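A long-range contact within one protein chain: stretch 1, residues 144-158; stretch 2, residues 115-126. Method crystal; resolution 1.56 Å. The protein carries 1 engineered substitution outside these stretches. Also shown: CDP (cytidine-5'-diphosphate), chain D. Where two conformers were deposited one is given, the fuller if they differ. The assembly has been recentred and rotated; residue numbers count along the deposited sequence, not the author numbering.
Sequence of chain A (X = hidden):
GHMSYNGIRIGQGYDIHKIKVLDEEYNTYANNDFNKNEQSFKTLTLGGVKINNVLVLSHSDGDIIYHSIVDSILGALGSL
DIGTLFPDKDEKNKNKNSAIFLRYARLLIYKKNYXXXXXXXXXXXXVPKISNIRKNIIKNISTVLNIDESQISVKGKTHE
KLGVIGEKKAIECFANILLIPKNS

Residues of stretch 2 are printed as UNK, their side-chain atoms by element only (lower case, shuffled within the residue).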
# COMPACT_ATOMS: atom_id res chain seq x y z
N VAL A 144 -7.19 21.59 -6.56
CA VAL A 144 -5.74 21.78 -6.57
C VAL A 144 -5.06 20.95 -7.66
O VAL A 144 -4.00 21.34 -8.16
CB VAL A 144 -5.11 21.45 -5.20
CG1 VAL A 144 -3.64 21.82 -5.18
CG2 VAL A 144 -5.84 22.18 -4.08
N LEU A 145 -5.66 19.82 -8.03
CA LEU A 145 -5.10 18.97 -9.09
C LEU A 145 -5.76 19.20 -10.45
O LEU A 145 -5.28 18.70 -11.47
CB LEU A 145 -5.21 17.48 -8.71
CG LEU A 145 -4.31 17.01 -7.57
CD1 LEU A 145 -4.53 15.52 -7.30
CD2 LEU A 145 -2.85 17.27 -7.88
N ASN A 146 -6.85 19.97 -10.46
CA ASN A 146 -7.62 20.25 -11.68
C ASN A 146 -8.16 18.97 -12.33
O ASN A 146 -8.01 18.75 -13.53
CB ASN A 146 -6.78 21.07 -12.67
CG ASN A 146 -7.63 21.74 -13.75
OD1 ASN A 146 -8.85 21.87 -13.63
ND2 ASN A 146 -6.97 22.17 -14.83
N ILE A 147 -8.78 18.12 -11.50
CA ILE A 147 -9.43 16.90 -11.98
C ILE A 147 -10.86 16.85 -11.47
O ILE A 147 -11.26 17.66 -10.62
CB ILE A 147 -8.66 15.61 -11.54
CG1 ILE A 147 -8.58 15.49 -10.01
CG2 ILE A 147 -7.27 15.60 -12.16
CD1 ILE A 147 -7.86 14.24 -9.53
N ASP A 148 -11.64 15.90 -11.98
CA ASP A 148 -13.03 15.74 -11.60
C ASP A 148 -13.13 14.96 -10.29
O ASP A 148 -12.28 14.11 -10.01
CB ASP A 148 -13.80 15.00 -12.70
CG ASP A 148 -15.30 15.09 -12.52
OD1 ASP A 148 -15.85 16.19 -12.70
OD2 ASP A 148 -15.92 14.05 -12.19
N GLU A 149 -14.16 15.25 -9.51
CA GLU A 149 -14.37 14.59 -8.22
C GLU A 149 -14.58 13.08 -8.36
O GLU A 149 -14.29 12.32 -7.44
CB GLU A 149 -15.56 15.21 -7.48
CG GLU A 149 -15.35 16.66 -7.08
CD GLU A 149 -16.51 17.25 -6.30
OE1 GLU A 149 -17.58 16.60 -6.22
OE2 GLU A 149 -16.37 18.36 -5.77
N SER A 150 -15.07 12.65 -9.53
CA SER A 150 -15.25 11.23 -9.82
C SER A 150 -13.94 10.45 -9.96
O SER A 150 -13.95 9.22 -10.00
CB SER A 150 -16.07 11.05 -11.11
OG SER A 150 -15.33 11.43 -12.25
N GLN A 151 -12.81 11.17 -10.04
CA GLN A 151 -11.49 10.55 -10.10
C GLN A 151 -10.82 10.41 -8.73
O GLN A 151 -9.66 10.00 -8.66
CB GLN A 151 -10.58 11.36 -11.02
CG GLN A 151 -11.03 11.38 -12.47
CD GLN A 151 -10.30 12.40 -13.30
OE1 GLN A 151 -10.80 13.50 -13.55
NE2 GLN A 151 -9.09 12.06 -13.75
N ILE A 152 -11.54 10.76 -7.66
CA ILE A 152 -10.97 10.82 -6.30
C ILE A 152 -11.77 9.98 -5.30
O ILE A 152 -12.99 10.05 -5.25
CB ILE A 152 -10.92 12.27 -5.78
CG1 ILE A 152 -10.18 13.18 -6.75
CG2 ILE A 152 -10.27 12.32 -4.40
CD1 ILE A 152 -10.32 14.65 -6.43
N SER A 153 -11.05 9.18 -4.52
CA SER A 153 -11.61 8.46 -3.38
C SER A 153 -10.77 8.78 -2.15
O SER A 153 -9.54 8.78 -2.22
CB SER A 153 -11.60 6.96 -3.62
OG SER A 153 -11.87 6.24 -2.43
N VAL A 154 -11.45 9.06 -1.03
CA VAL A 154 -10.79 9.19 0.26
C VAL A 154 -11.60 8.43 1.32
O VAL A 154 -12.82 8.59 1.41
CB VAL A 154 -10.58 10.66 0.67
CG1 VAL A 154 -11.92 11.38 0.83
CG2 VAL A 154 -9.77 10.75 1.96
N LYS A 155 -10.90 7.58 2.07
CA LYS A 155 -11.52 6.69 3.06
C LYS A 155 -10.68 6.71 4.33
O LYS A 155 -9.45 6.85 4.26
CB LYS A 155 -11.59 5.25 2.53
CG LYS A 155 -11.86 5.13 1.03
CD LYS A 155 -12.16 3.69 0.60
CE LYS A 155 -10.93 2.79 0.65
NZ LYS A 155 -9.88 3.16 -0.33
N GLY A 156 -11.34 6.56 5.47
CA GLY A 156 -10.67 6.49 6.76
C GLY A 156 -10.94 5.18 7.48
O GLY A 156 -12.03 4.61 7.36
N LYS A 157 -9.94 4.69 8.20
CA LYS A 157 -10.04 3.49 9.04
C LYS A 157 -9.31 3.76 10.35
O LYS A 157 -8.24 4.35 10.35
CB LYS A 157 -9.39 2.30 8.34
CG LYS A 157 -10.10 1.83 7.08
CD LYS A 157 -11.37 1.06 7.38
CE LYS A 157 -11.07 -0.34 7.92
NZ LYS A 157 -12.25 -1.23 7.86
N THR A 158 -9.89 3.31 11.46
CA THR A 158 -9.18 3.37 12.75
C THR A 158 -8.11 2.28 12.79
O THR A 158 -8.02 1.45 11.89
CB THR A 158 -10.12 3.17 13.96
OG1 THR A 158 -10.55 1.81 14.05
CG2 THR A 158 -11.33 4.10 13.88
N UNK A 115 -2.01 12.48 -17.80
CA UNK A 115 -3.21 12.87 -17.07
C UNK A 115 -3.30 11.95 -15.86
O UNK A 115 -2.79 10.84 -15.90
o UNK A 115 -4.87 13.16 -20.20
c UNK A 115 -4.56 13.62 -19.09
c UNK A 115 -4.47 12.66 -17.92
o UNK A 115 -4.34 14.83 -18.88
N UNK A 116 -3.96 12.42 -14.80
CA UNK A 116 -4.31 11.54 -13.69
C UNK A 116 -5.48 10.66 -14.12
O UNK A 116 -6.43 11.15 -14.73
c UNK A 116 -3.77 14.01 -10.72
c UNK A 116 -3.47 13.07 -11.87
c UNK A 116 -5.27 11.40 -11.34
c UNK A 116 -4.69 12.33 -12.42
N UNK A 117 -5.39 9.37 -13.83
CA UNK A 117 -6.51 8.46 -14.01
C UNK A 117 -7.43 8.63 -12.83
O UNK A 117 -8.38 9.42 -12.86
N UNK A 118 -7.15 7.90 -11.76
CA UNK A 118 -7.82 8.12 -10.48
C UNK A 118 -6.83 8.03 -9.33
O UNK A 118 -5.70 7.57 -9.50
c UNK A 118 -8.46 5.74 -9.93
o UNK A 118 -7.67 5.16 -10.66
n UNK A 118 -8.91 5.21 -8.80
c UNK A 118 -8.96 7.12 -10.27
N UNK A 119 -7.26 8.52 -8.17
CA UNK A 119 -6.48 8.43 -6.94
C UNK A 119 -7.38 7.82 -5.85
O UNK A 119 -8.57 8.15 -5.77
c UNK A 119 -5.91 9.80 -6.50
c UNK A 119 -4.93 9.63 -5.34
c UNK A 119 -7.03 10.77 -6.13
N UNK A 120 -6.82 6.91 -5.06
CA UNK A 120 -7.53 6.28 -3.94
C UNK A 120 -6.66 6.48 -2.70
O UNK A 120 -5.50 6.09 -2.68
o UNK A 120 -9.38 4.89 -2.40
c UNK A 120 -8.71 4.15 -3.16
o UNK A 120 -8.79 2.91 -3.11
c UNK A 120 -7.77 4.79 -4.19
N UNK A 121 -7.26 7.08 -1.68
CA UNK A 121 -6.53 7.56 -0.51
C UNK A 121 -7.09 6.86 0.73
O UNK A 121 -8.30 6.85 0.95
c UNK A 121 -5.92 9.56 0.86
c UNK A 121 -6.65 11.20 -1.79
c UNK A 121 -6.14 9.80 -1.62
c UNK A 121 -6.67 9.09 -0.37
N UNK A 122 -6.19 6.27 1.51
CA UNK A 122 -6.51 5.57 2.75
C UNK A 122 -5.87 6.27 3.93
O UNK A 122 -4.65 6.26 4.07
c UNK A 122 -6.82 3.27 1.77
c UNK A 122 -6.00 4.14 2.69
o UNK A 122 -8.04 3.22 1.88
n UNK A 122 -6.15 2.57 0.86
N UNK A 123 -6.69 6.88 4.78
CA UNK A 123 -6.22 7.50 6.01
C UNK A 123 -6.42 6.51 7.15
O UNK A 123 -7.50 5.95 7.30
c UNK A 123 -6.97 8.80 6.31
c UNK A 123 -6.52 9.40 7.65
c UNK A 123 -6.78 9.81 5.18
N UNK A 124 -5.37 6.29 7.94
CA UNK A 124 -5.45 5.43 9.12
C UNK A 124 -5.30 6.34 10.32
O UNK A 124 -4.24 6.94 10.54
c UNK A 124 -4.38 3.58 7.78
c UNK A 124 -4.37 4.33 9.12
c UNK A 124 -4.64 3.36 10.28
c UNK A 124 -3.34 2.48 7.68
N UNK A 125 -6.38 6.45 11.08
CA UNK A 125 -6.49 7.43 12.16
C UNK A 125 -7.70 7.12 13.03
O UNK A 125 -8.76 6.75 12.52
c UNK A 125 -6.59 8.83 11.57
N UNK A 126 -7.55 7.26 14.34
CA UNK A 126 -8.69 7.15 15.25
C UNK A 126 -9.62 8.34 15.04
O UNK A 126 -10.83 8.18 14.89
c UNK A 126 -8.16 4.56 16.96
o UNK A 126 -7.63 3.58 16.43
c UNK A 126 -7.40 5.87 17.09
c UNK A 126 -8.23 7.10 16.71
n UNK A 126 -9.40 4.54 17.43
O3B CDP D . -14.38 -1.68 12.81
PB CDP D . -14.59 -1.21 11.27
O1B CDP D . -13.94 -2.39 10.41
O2B CDP D . -16.02 -1.02 10.92
O3A CDP D . -13.66 0.07 10.99
PA CDP D . -13.53 1.34 11.99
O1A CDP D . -14.15 1.07 13.31
O2A CDP D . -12.12 1.78 11.93
O5' CDP D . -14.40 2.46 11.24
C5' CDP D . -15.65 2.15 10.60
C4' CDP D . -16.03 3.26 9.63
O4' CDP D . -15.88 4.52 10.33
C3' CDP D . -15.04 3.35 8.47
O3' CDP D . -15.43 2.47 7.41
C2' CDP D . -15.20 4.81 8.04
O2' CDP D . -16.36 4.96 7.22
C1' CDP D . -15.44 5.54 9.38
N1 CDP D . -14.17 6.21 9.79
C2 CDP D . -13.76 7.37 9.12
O2 CDP D . -14.43 7.83 8.19
N3 CDP D . -12.58 8.00 9.50
C4 CDP D . -11.79 7.51 10.54
N4 CDP D . -10.67 8.15 10.86
C5 CDP D . -12.19 6.37 11.22
C6 CDP D . -13.37 5.72 10.85
O HOH W 1 -11.03 1.93 17.03

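Position 115 carries two carbons, the second bearing two oxygens, and its side chain makes no contact with stretch 1; this carboxylate one carbon from CB is Asp 115. Position 116 has four carbons, forked at the first, with one arm two carbons long, the end of which meets Leu 145 and Ile 147: Ile 116. That end, CD1, packs 3.8 Å from Leu 145 CD1 and 4.1 Å from Ile 147 CG2, an apolar contact ahead of the first bridged pair. Position 117 has no side-chain atoms and is Gly 117; its carbonyl O accepts a hydrogen bond from Gln 151 NE2 (2.9 Å), whose amide is oriented by a second bond, from Asp 148 N to Gln 151 OE1 (3.0 Å).

At 118, two carbons end in one oxygen and one nitrogen, a short amide: Asn 118. Its CB points sideways, its amide is satisfied elsewhere in the structure, and its CA lies 3.2 Å from Gln 151 O. Position 119 bears one carbon carrying two more, a fork that touches Ile 152: Val 119, with CG1 4.0 Å from Ile 152 CG2. Position 120 shows two carbons and a pair of terminal oxygens, one of them close to Lys 155 NZ; the carboxylate identifies Asp 120, and the contact of its OD1 with Lys 155 NZ, at 2.7 Å, is a salt bridge. Ser 153 OG also lies 2.8 Å from Asp 120 OD1.

Position 121 repeats the four-carbon fork with one longer arm, its shorter arm against Val 154: Ile 121, its CG2 4.2 Å from Val 154 CG2. At 122, two carbons, an oxygen and a nitrogen, the oxygen facing the Lys 155 amine, give Asn 122, whose OD1 accepts from Lys 155 NZ at 2.9 Å. Position 123, three carbons forked at the first and also reaching Val 154, is Val 123; its CG2 is 4.5 Å from Val 154 CG2. Position 124, again four carbons with unequal arms, the shorter near the Thr 158 carbonyl, is Ile 124, and its CG2 sits 4.2 Å from Thr 158 O. The single carbon at 125 points away from stretch 1: Ala 125. At 126, three carbons end in an oxygen and a nitrogen, the oxygen near Thr 158 CB, the longer amide of Gln 126; a water accepts from its NE2 (3.1 Å) and donates to Thr 158 OG1 (3.0 Å).

The two strands run parallel, and alternating backbone bonds, from Val 119 N to Gln 151 O (2.9 Å) through Ala 125 N to Lys 157 O (2.9 Å), hold the register. Val 119, Ile 121 and Val 123 share an apolar face with Ile 152 and Val 154, while Asp 120 and Asn 122 gather around Lys 155 on the other. Beyond the strands, Ala 125 O and Thr 158 N both bind CDP.

Stretch 2 115-126: DIGNVDINVIAQ
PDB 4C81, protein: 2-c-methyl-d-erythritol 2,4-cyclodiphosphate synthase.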